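Local coordinates for structural polyprotein, VP3 (PDB 5CDD) that probably serves as a structural component of the viral capsid, joining other coat proteins in the pentamers from which this honeybee virus shell is built, at residues 70-75 with 253-258; 143-148 with 193-198; 150-155 with 242-247. All coordinates share one frame; numbering follows the deposited sequence.

Interaction 1: 70-75 with 253-258; sequences TWKTTD and SDNVSI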
loop_
_atom_site.group_PDB
_atom_site.type_symbol
_atom_site.label_atom_id
_atom_site.label_comp_id
_atom_site.label_asym_id
_atom_site.label_seq_id
_atom_site.Cartn_x
_atom_site.Cartn_y
_atom_site.Cartn_z
ATOM N N THR B 70 59.491 -33.651 -25.339
ATOM C CA THR B 70 60.130 -34.849 -25.869
ATOM C C THR B 70 60.987 -35.468 -24.772
ATOM O O THR B 70 61.929 -34.847 -24.275
ATOM C CB THR B 70 61.036 -34.533 -27.083
ATOM O OG1 THR B 70 60.257 -33.919 -28.119
ATOM C CG2 THR B 70 61.660 -35.811 -27.626
ATOM N N TRP B 71 60.645 -36.690 -24.382
ATOM C CA TRP B 71 61.392 -37.392 -23.352
ATOM C C TRP B 71 62.168 -38.524 -24.017
ATOM O O TRP B 71 61.584 -39.465 -24.553
ATOM C CB TRP B 71 60.432 -37.929 -22.288
ATOM C CG TRP B 71 61.103 -38.625 -21.142
ATOM C CD1 TRP B 71 62.407 -38.503 -20.751
ATOM C CD2 TRP B 71 60.487 -39.516 -20.204
ATOM N NE1 TRP B 71 62.641 -39.263 -19.630
ATOM C CE2 TRP B 71 61.479 -39.894 -19.273
ATOM C CE3 TRP B 71 59.191 -40.030 -20.061
ATOM C CZ2 TRP B 71 61.215 -40.765 -18.209
ATOM C CZ3 TRP B 71 58.929 -40.896 -19.003
ATOM C CH2 TRP B 71 59.938 -41.253 -18.091
ATOM N N LYS B 72 63.492 -38.413 -23.990
ATOM C CA LYS B 72 64.369 -39.402 -24.604
ATOM C C LYS B 72 64.945 -40.362 -23.578
ATOM O O LYS B 72 65.003 -40.055 -22.388
ATOM C CB LYS B 72 65.530 -38.703 -25.310
ATOM C CG LYS B 72 65.111 -37.595 -26.248
ATOM C CD LYS B 72 66.318 -36.821 -26.737
ATOM C CE LYS B 72 65.893 -35.642 -27.589
ATOM N NZ LYS B 72 67.059 -34.824 -28.018
ATOM N N THR B 73 65.377 -41.524 -24.050
ATOM C CA THR B 73 65.978 -42.509 -23.170
ATOM C C THR B 73 67.345 -41.956 -22.774
ATOM O O THR B 73 68.019 -42.488 -21.897
ATOM C CB THR B 73 66.140 -43.859 -23.892
ATOM O OG1 THR B 73 66.948 -43.680 -25.059
ATOM C CG2 THR B 73 64.775 -44.405 -24.305
ATOM N N THR B 74 67.725 -40.860 -23.425
ATOM C CA THR B 74 68.998 -40.192 -23.188
ATOM C C THR B 74 68.958 -39.173 -22.045
ATOM O O THR B 74 69.974 -38.923 -21.401
ATOM C CB THR B 74 69.482 -39.490 -24.487
ATOM O OG1 THR B 74 70.409 -40.342 -25.169
ATOM C CG2 THR B 74 70.128 -38.142 -24.189
ATOM N N ASP B 75 67.792 -38.584 -21.797
ATOM C CA ASP B 75 67.651 -37.600 -20.728
ATOM C C ASP B 75 68.067 -38.151 -19.365
ATOM O O ASP B 75 67.834 -39.318 -19.051
ATOM C CB ASP B 75 66.209 -37.098 -20.669
ATOM C CG ASP B 75 65.778 -36.422 -21.954
ATOM O OD1 ASP B 75 66.449 -35.458 -22.385
ATOM O OD2 ASP B 75 64.763 -36.850 -22.533
ATOM N N SER B 253 60.190 -46.666 -30.524
ATOM C CA SER B 253 60.946 -45.423 -30.570
ATOM C C SER B 253 61.678 -45.149 -29.261
ATOM O O SER B 253 61.240 -45.574 -28.194
ATOM C CB SER B 253 60.009 -44.258 -30.883
ATOM O OG SER B 253 60.715 -43.030 -30.883
ATOM N N ASP B 254 62.799 -44.440 -29.353
ATOM C CA ASP B 254 63.586 -44.089 -28.179
ATOM C C ASP B 254 63.031 -42.784 -27.614
ATOM O O ASP B 254 63.672 -42.118 -26.795
ATOM C CB ASP B 254 65.057 -43.908 -28.556
ATOM C CG ASP B 254 65.264 -42.805 -29.574
ATOM O OD1 ASP B 254 64.678 -42.897 -30.673
ATOM O OD2 ASP B 254 66.010 -41.848 -29.274
ATOM N N ASN B 255 61.830 -42.432 -28.065
ATOM C CA ASN B 255 61.151 -41.218 -27.628
ATOM C C ASN B 255 59.741 -41.485 -27.137
ATOM O O ASN B 255 59.175 -42.558 -27.347
ATOM C CB ASN B 255 61.059 -40.210 -28.767
ATOM C CG ASN B 255 62.349 -39.466 -28.995
ATOM O OD1 ASN B 255 62.423 -38.589 -29.851
ATOM N ND2 ASN B 255 63.378 -39.809 -28.231
ATOM N N VAL B 256 59.187 -40.469 -26.489
ATOM C CA VAL B 256 57.837 -40.480 -25.952
ATOM C C VAL B 256 57.501 -39.008 -25.819
ATOM O O VAL B 256 58.339 -38.219 -25.381
ATOM C CB VAL B 256 57.764 -41.125 -24.546
ATOM C CG1 VAL B 256 58.046 -42.606 -24.636
ATOM C CG2 VAL B 256 58.754 -40.458 -23.607
ATOM N N SER B 257 56.297 -38.625 -26.217
ATOM C CA SER B 257 55.901 -37.234 -26.109
ATOM C C SER B 257 55.095 -37.033 -24.841
ATOM O O SER B 257 54.316 -37.900 -24.441
ATOM C CB SER B 257 55.072 -36.817 -27.323
ATOM O OG SER B 257 55.839 -36.912 -28.508
ATOM N N ILE B 258 55.307 -35.893 -24.198
ATOM C CA ILE B 258 54.583 -35.563 -22.982
ATOM C C ILE B 258 53.691 -34.366 -23.279
ATOM O O ILE B 258 54.173 -33.249 -23.464
ATOM C CB ILE B 258 55.544 -35.213 -21.835
ATOM C CG1 ILE B 258 56.513 -36.372 -21.607
ATOM C CG2 ILE B 258 54.755 -34.930 -20.564
ATOM C CD1 ILE B 258 57.540 -36.104 -20.545
#
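Trp71 N donates to Val256 O where the first and last strands of the viral jelly roll (64-72 and 255-265) run antiparallel in the sheet conventionally called BIDG. The short strand axes approach to 4.9 Å. This firm backbone link is 2.9 Å from Trp71 N to Val256 O and nearly straight at 170°, with the carbonyl pointing almost directly at the donor. Its return bond, Val256 N to Trp71 O, is weak, bent to 122°. Further along, Asp254 O takes over as acceptor and is gripped twice: Thr73 N reaches it at 3.3 Å and Asn255 ND2 at 2.7 Å, from opposite faces of the carbonyl plane. The amide donor stands well above that plane, while the oxygen lies close to the plane of the Asn255 amide. The backbone N of Asn255 is taken up by Ser253 OG in an ST turn. In 70-75, a type I turn from Lys72 to Asp75 is closed by Asp75 N on Lys72 O. Beside these polar groups, Trp71 CG is anti to the backbone N (chi1 -178°), and the indole points the same way as Val256, whose CG2 meets CB, CG and CE3 of Trp71. Ile258 CD1 adds a second apolar touch on Trp71 CB at 3.8 Å. Across the sheet from them, Asn255 ND2 lies 3.4 Å from Lys72 CG.

Interaction 2: 143-148 with 193-198; sequences VVKTAF and LDLTND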
loop_
_atom_site.group_PDB
_atom_site.type_symbol
_atom_site.label_atom_id
_atom_site.label_comp_id
_atom_site.label_asym_id
_atom_site.label_seq_id
_atom_site.Cartn_x
_atom_site.Cartn_y
_atom_site.Cartn_z
ATOM N N VAL B 143 51.466 -39.121 -21.530
ATOM C CA VAL B 143 52.708 -39.620 -22.100
ATOM C C VAL B 143 52.359 -40.488 -23.302
ATOM O O VAL B 143 51.956 -41.641 -23.150
ATOM C CB VAL B 143 53.501 -40.467 -21.082
ATOM C CG1 VAL B 143 54.803 -40.931 -21.705
ATOM C CG2 VAL B 143 53.780 -39.655 -19.826
ATOM N N VAL B 144 52.500 -39.922 -24.496
ATOM C CA VAL B 144 52.197 -40.654 -25.717
ATOM C C VAL B 144 53.312 -41.665 -25.968
ATOM O O VAL B 144 54.391 -41.311 -26.440
ATOM C CB VAL B 144 52.081 -39.697 -26.914
ATOM C CG1 VAL B 144 51.656 -40.465 -28.143
ATOM C CG2 VAL B 144 51.072 -38.596 -26.605
ATOM N N LYS B 145 53.032 -42.927 -25.659
ATOM C CA LYS B 145 54.017 -43.993 -25.804
ATOM C C LYS B 145 53.412 -45.293 -26.334
ATOM O O LYS B 145 52.313 -45.307 -26.887
ATOM C CB LYS B 145 54.638 -44.273 -24.437
ATOM C CG LYS B 145 53.623 -44.842 -23.454
ATOM C CD LYS B 145 54.193 -45.036 -22.067
ATOM C CE LYS B 145 53.258 -45.894 -21.226
ATOM N NZ LYS B 145 51.877 -45.346 -21.200
ATOM N N THR B 146 54.158 -46.382 -26.160
ATOM C CA THR B 146 53.721 -47.714 -26.567
ATOM C C THR B 146 53.758 -48.564 -25.300
ATOM O O THR B 146 54.229 -48.108 -24.256
ATOM C CB THR B 146 54.669 -48.354 -27.609
ATOM O OG1 THR B 146 55.928 -48.650 -26.996
ATOM C CG2 THR B 146 54.892 -47.413 -28.779
ATOM N N ALA B 147 53.267 -49.793 -25.384
ATOM C CA ALA B 147 53.256 -50.665 -24.219
ATOM C C ALA B 147 54.659 -51.153 -23.873
ATOM O O ALA B 147 54.858 -51.818 -22.857
ATOM C CB ALA B 147 52.337 -51.852 -24.467
ATOM N N PHE B 148 55.630 -50.809 -24.712
ATOM C CA PHE B 148 57.006 -51.240 -24.497
ATOM C C PHE B 148 57.881 -50.217 -23.783
ATOM O O PHE B 148 58.984 -50.543 -23.339
ATOM C CB PHE B 148 57.633 -51.628 -25.837
ATOM C CG PHE B 148 56.895 -52.728 -26.540
ATOM C CD1 PHE B 148 56.788 -53.988 -25.960
ATOM C CD2 PHE B 148 56.271 -52.498 -27.762
ATOM C CE1 PHE B 148 56.067 -55.003 -26.582
ATOM C CE2 PHE B 148 55.546 -53.507 -28.393
ATOM C CZ PHE B 148 55.443 -54.761 -27.801
ATOM N N LEU B 193 54.509 -40.513 -12.109
ATOM C CA LEU B 193 53.810 -41.219 -13.170
ATOM C C LEU B 193 54.667 -42.376 -13.672
ATOM O O LEU B 193 55.752 -42.165 -14.213
ATOM C CB LEU B 193 53.502 -40.256 -14.319
ATOM C CG LEU B 193 52.675 -40.790 -15.490
ATOM C CD1 LEU B 193 51.316 -41.254 -14.994
ATOM C CD2 LEU B 193 52.514 -39.698 -16.531
ATOM N N ASP B 194 54.176 -43.597 -13.483
ATOM C CA ASP B 194 54.890 -44.792 -13.918
ATOM C C ASP B 194 54.285 -45.291 -15.227
ATOM O O ASP B 194 53.151 -45.770 -15.252
ATOM C CB ASP B 194 54.785 -45.880 -12.848
ATOM C CG ASP B 194 55.755 -47.022 -13.078
ATOM O OD1 ASP B 194 55.712 -47.636 -14.165
ATOM O OD2 ASP B 194 56.563 -47.307 -12.166
ATOM N N LEU B 195 55.046 -45.179 -16.313
ATOM C CA LEU B 195 54.585 -45.601 -17.633
ATOM C C LEU B 195 54.091 -47.045 -17.701
ATOM O O LEU B 195 53.475 -47.449 -18.689
ATOM C CB LEU B 195 55.698 -45.395 -18.667
ATOM C CG LEU B 195 55.990 -43.959 -19.114
ATOM C CD1 LEU B 195 56.329 -43.090 -17.917
ATOM C CD2 LEU B 195 57.139 -43.967 -20.110
ATOM N N THR B 196 54.358 -47.818 -16.654
ATOM C CA THR B 196 53.940 -49.218 -16.606
ATOM C C THR B 196 52.527 -49.375 -16.049
ATOM O O THR B 196 51.866 -50.386 -16.290
ATOM C CB THR B 196 54.910 -50.051 -15.736
ATOM O OG1 THR B 196 56.219 -50.017 -16.317
ATOM C CG2 THR B 196 54.442 -51.495 -15.635
ATOM N N ASN B 197 52.063 -48.372 -15.310
ATOM C CA ASN B 197 50.733 -48.424 -14.717
ATOM C C ASN B 197 49.774 -47.365 -15.253
ATOM O O ASN B 197 48.570 -47.605 -15.344
ATOM C CB ASN B 197 50.836 -48.286 -13.197
ATOM C CG ASN B 197 51.587 -49.435 -12.558
ATOM O OD1 ASN B 197 51.140 -50.582 -12.597
ATOM N ND2 ASN B 197 52.738 -49.133 -11.969
ATOM N N ASP B 198 50.305 -46.200 -15.610
ATOM C CA ASP B 198 49.468 -45.116 -16.113
ATOM C C ASP B 198 50.037 -44.452 -17.360
ATOM O O ASP B 198 51.216 -44.598 -17.675
ATOM C CB ASP B 198 49.287 -44.054 -15.025
ATOM C CG ASP B 198 48.741 -44.628 -13.732
ATOM O OD1 ASP B 198 47.600 -45.136 -13.744
ATOM O OD2 ASP B 198 49.454 -44.573 -12.705
#
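Lys145 lies obliquely across Leu195, and its aliphatic chain, more than its charge, makes the contact. At the root, CB of Lys145 packs on CG1 of Val256 on the adjoining strand. From CG, set between the backbone N and the carbonyl carbon (chi1 66°), the chain runs on to CD. That methylene carries much of the contact: CD of Lys145 sits 3.6 Å from CG of Leu195 and touches its CD2 as well. CE continues past CB of Leu195 at 3.6 Å and comes up against the carbonyl oxygen of that residue. A bend in the last torsion (chi4 -54°) then places NZ, which ends 3.6 Å from Leu195 O and 3.7 Å from Asp198 O. Neither approach qualifies as a hydrogen bond, although two carbonyl oxygens close by could be electrostatically favourable to an ammonium group.

Next to the lysine, Val143 adds an apolar patch. Its CG2 meets CD2 of Leu193 at 3.5 Å, the two side chains running past each other in opposite directions, while its CG1 approaches CD2 of Leu195 at 4.1 Å, with those side chains about perpendicular. Both partner segments are turned by their own bonds. Asp194 OD1 takes Thr196 N through its anti lone pair in an Asx turn, and Asp194 O accepts both Asn197 N and Asp198 N; Thr146 OG1 receives Phe148 N in an ST turn. Beyond the latter, the ring of Phe148 meets Phe86 of another capsid chain. Val143 and Leu193 belong to different sheets, so this is the interior packing of a jelly-roll sandwich, with the end of strand D facing the end of strand F.

Interaction 3: 150-155 with 242-247; sequences TGRLEI and PVTKLM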
loop_
_atom_site.group_PDB
_atom_site.type_symbol
_atom_site.label_atom_id
_atom_site.label_comp_id
_atom_site.label_asym_id
_atom_site.label_seq_id
_atom_site.Cartn_x
_atom_site.Cartn_y
_atom_site.Cartn_z
ATOM N N THR B 150 59.030 -47.861 -20.731
ATOM C CA THR B 150 58.966 -47.904 -19.278
ATOM C C THR B 150 59.775 -46.746 -18.711
ATOM O O THR B 150 60.589 -46.140 -19.410
ATOM C CB THR B 150 59.520 -49.234 -18.720
ATOM O OG1 THR B 150 60.875 -49.410 -19.151
ATOM C CG2 THR B 150 58.679 -50.405 -19.208
ATOM N N GLY B 151 59.543 -46.440 -17.441
ATOM C CA GLY B 151 60.245 -45.343 -16.805
ATOM C C GLY B 151 59.290 -44.642 -15.863
ATOM O O GLY B 151 58.108 -44.978 -15.821
ATOM N N ARG B 152 59.790 -43.669 -15.109
ATOM C CA ARG B 152 58.952 -42.946 -14.164
ATOM C C ARG B 152 59.201 -41.449 -14.197
ATOM O O ARG B 152 60.330 -40.995 -14.028
ATOM C CB ARG B 152 59.186 -43.476 -12.752
ATOM C CG ARG B 152 58.581 -44.843 -12.516
ATOM C CD ARG B 152 59.558 -45.773 -11.815
ATOM N NE ARG B 152 60.004 -45.241 -10.535
ATOM C CZ ARG B 152 59.204 -45.006 -9.502
ATOM N NH1 ARG B 152 57.906 -45.260 -9.594
ATOM N NH2 ARG B 152 59.702 -44.501 -8.379
ATOM N N LEU B 153 58.133 -40.687 -14.406
ATOM C CA LEU B 153 58.222 -39.236 -14.471
ATOM C C LEU B 153 57.767 -38.634 -13.142
ATOM O O LEU B 153 56.802 -39.098 -12.538
ATOM C CB LEU B 153 57.351 -38.732 -15.628
ATOM C CG LEU B 153 57.690 -37.406 -16.311
ATOM C CD1 LEU B 153 59.131 -37.409 -16.803
ATOM C CD2 LEU B 153 56.734 -37.202 -17.475
ATOM N N GLU B 154 58.476 -37.608 -12.687
ATOM C CA GLU B 154 58.151 -36.949 -11.429
ATOM C C GLU B 154 57.629 -35.540 -11.671
ATOM O O GLU B 154 58.194 -34.786 -12.464
ATOM C CB GLU B 154 59.391 -36.881 -10.539
ATOM C CG GLU B 154 59.237 -36.015 -9.301
ATOM C CD GLU B 154 60.552 -35.810 -8.569
ATOM O OE1 GLU B 154 61.519 -35.321 -9.196
ATOM O OE2 GLU B 154 60.617 -36.133 -7.363
ATOM N N ILE B 155 56.547 -35.192 -10.986
ATOM C CA ILE B 155 55.954 -33.867 -11.109
ATOM C C ILE B 155 55.689 -33.364 -9.697
ATOM O O ILE B 155 54.823 -33.889 -9.001
ATOM C CB ILE B 155 54.622 -33.915 -11.884
ATOM C CG1 ILE B 155 54.822 -34.604 -13.236
ATOM C CG2 ILE B 155 54.101 -32.502 -12.098
ATOM C CD1 ILE B 155 54.024 -35.887 -13.405
ATOM N N PRO B 242 62.554 -36.791 -14.684
ATOM C CA PRO B 242 62.541 -38.256 -14.673
ATOM C C PRO B 242 63.136 -38.816 -13.382
ATOM O O PRO B 242 64.191 -38.367 -12.936
ATOM C CB PRO B 242 63.390 -38.620 -15.891
ATOM C CG PRO B 242 63.239 -37.429 -16.793
ATOM C CD PRO B 242 63.334 -36.285 -15.826
ATOM N N VAL B 243 62.454 -39.783 -12.779
ATOM C CA VAL B 243 62.945 -40.418 -11.558
ATOM C C VAL B 243 63.711 -41.656 -12.008
ATOM O O VAL B 243 64.765 -41.992 -11.466
ATOM C CB VAL B 243 61.783 -40.851 -10.638
ATOM C CG1 VAL B 243 62.316 -41.663 -9.470
ATOM C CG2 VAL B 243 61.050 -39.632 -10.129
ATOM N N THR B 244 63.153 -42.322 -13.014
ATOM C CA THR B 244 63.736 -43.518 -13.605
ATOM C C THR B 244 63.894 -43.239 -15.095
ATOM O O THR B 244 62.922 -42.920 -15.780
ATOM C CB THR B 244 62.817 -44.740 -13.411
ATOM O OG1 THR B 244 62.738 -45.059 -12.017
ATOM C CG2 THR B 244 63.349 -45.942 -14.180
ATOM N N LYS B 245 65.120 -43.354 -15.590
ATOM C CA LYS B 245 65.413 -43.100 -16.996
ATOM C C LYS B 245 64.443 -43.841 -17.917
ATOM O O LYS B 245 63.918 -44.896 -17.561
ATOM C CB LYS B 245 66.855 -43.509 -17.297
ATOM C CG LYS B 245 67.507 -42.698 -18.400
ATOM C CD LYS B 245 69.017 -42.851 -18.364
ATOM C CE LYS B 245 69.689 -41.890 -19.328
ATOM N NZ LYS B 245 71.173 -41.980 -19.253
ATOM N N LEU B 246 64.204 -43.279 -19.099
ATOM C CA LEU B 246 63.289 -43.890 -20.059
ATOM C C LEU B 246 63.902 -45.131 -20.705
ATOM O O LEU B 246 64.999 -45.079 -21.257
ATOM C CB LEU B 246 62.913 -42.886 -21.151
ATOM C CG LEU B 246 61.938 -43.397 -22.216
ATOM C CD1 LEU B 246 60.612 -43.761 -21.565
ATOM C CD2 LEU B 246 61.732 -42.337 -23.283
ATOM N N MET B 247 63.181 -46.245 -20.635
ATOM C CA MET B 247 63.639 -47.506 -21.207
ATOM C C MET B 247 62.794 -47.813 -22.432
ATOM O O MET B 247 61.600 -47.537 -22.440
ATOM C CB MET B 247 63.486 -48.621 -20.177
ATOM C CG MET B 247 64.302 -48.403 -18.917
ATOM S SD MET B 247 66.037 -48.867 -19.121
ATOM C CE MET B 247 66.729 -47.433 -19.923
#
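Arg152 presents its guanidinium edge to Thr244: OG1 lies in the plane of the group, 3.1 Å from NE, but the bond is weak because its angle at the hydrogen is only 130°. Val243 CG1 approaches the same group obliquely, 4.0 Å from NH2. A bend at chi3 (58°) brings NE back towards the threonine. The backbone here forms a classic beta bulge: two residues, Val243 and Thr244, stand opposite the single Arg152. Arg152 O accepts two donors, Val243 N at 2.7 Å and Thr244 N at 3.3 Å, the latter on a lone pair in the carbonyl plane, and Arg152 N gives to Thr244 O. Beyond Gly151 the pairing resumes with reciprocal bonds between Thr150 and Met247. On the other face, CD1 of Leu153 packs beside CG of Pro242 at 4.1 Å. Glu154 directs its carboxylate elsewhere, with OE1 bridged to Arg241 and OE2 bonded to Ser185. These are strands E and H, the inner pair of the CHEF sheet, flanked by 90-92 and 189-194; Leu153, Pro242 and Leu246 all rest on Trp71 of strand 64-72 in the opposing sheet.

From the N terminus the chain first passes 70-75, whose partner, 253-258, follows after 177 residues, so interaction 1 closes the longest loop and encloses both others. Next come 143-148 and, after a short loop into the other sheet, 150-155. Their partners follow in the same order, 193-198 and then 242-247, so interactions 2 and 3 cross. Interaction 1 lies within the BIDG sheet and interaction 3 within CHEF, while interaction 2 spans the two. Direct bonds join them: Ser257 O probably accepts from Val144 N, and Leu153 O from Leu193 N. Trp71, Leu195 and Leu246 pack together where the three meet, at one end of the sandwich.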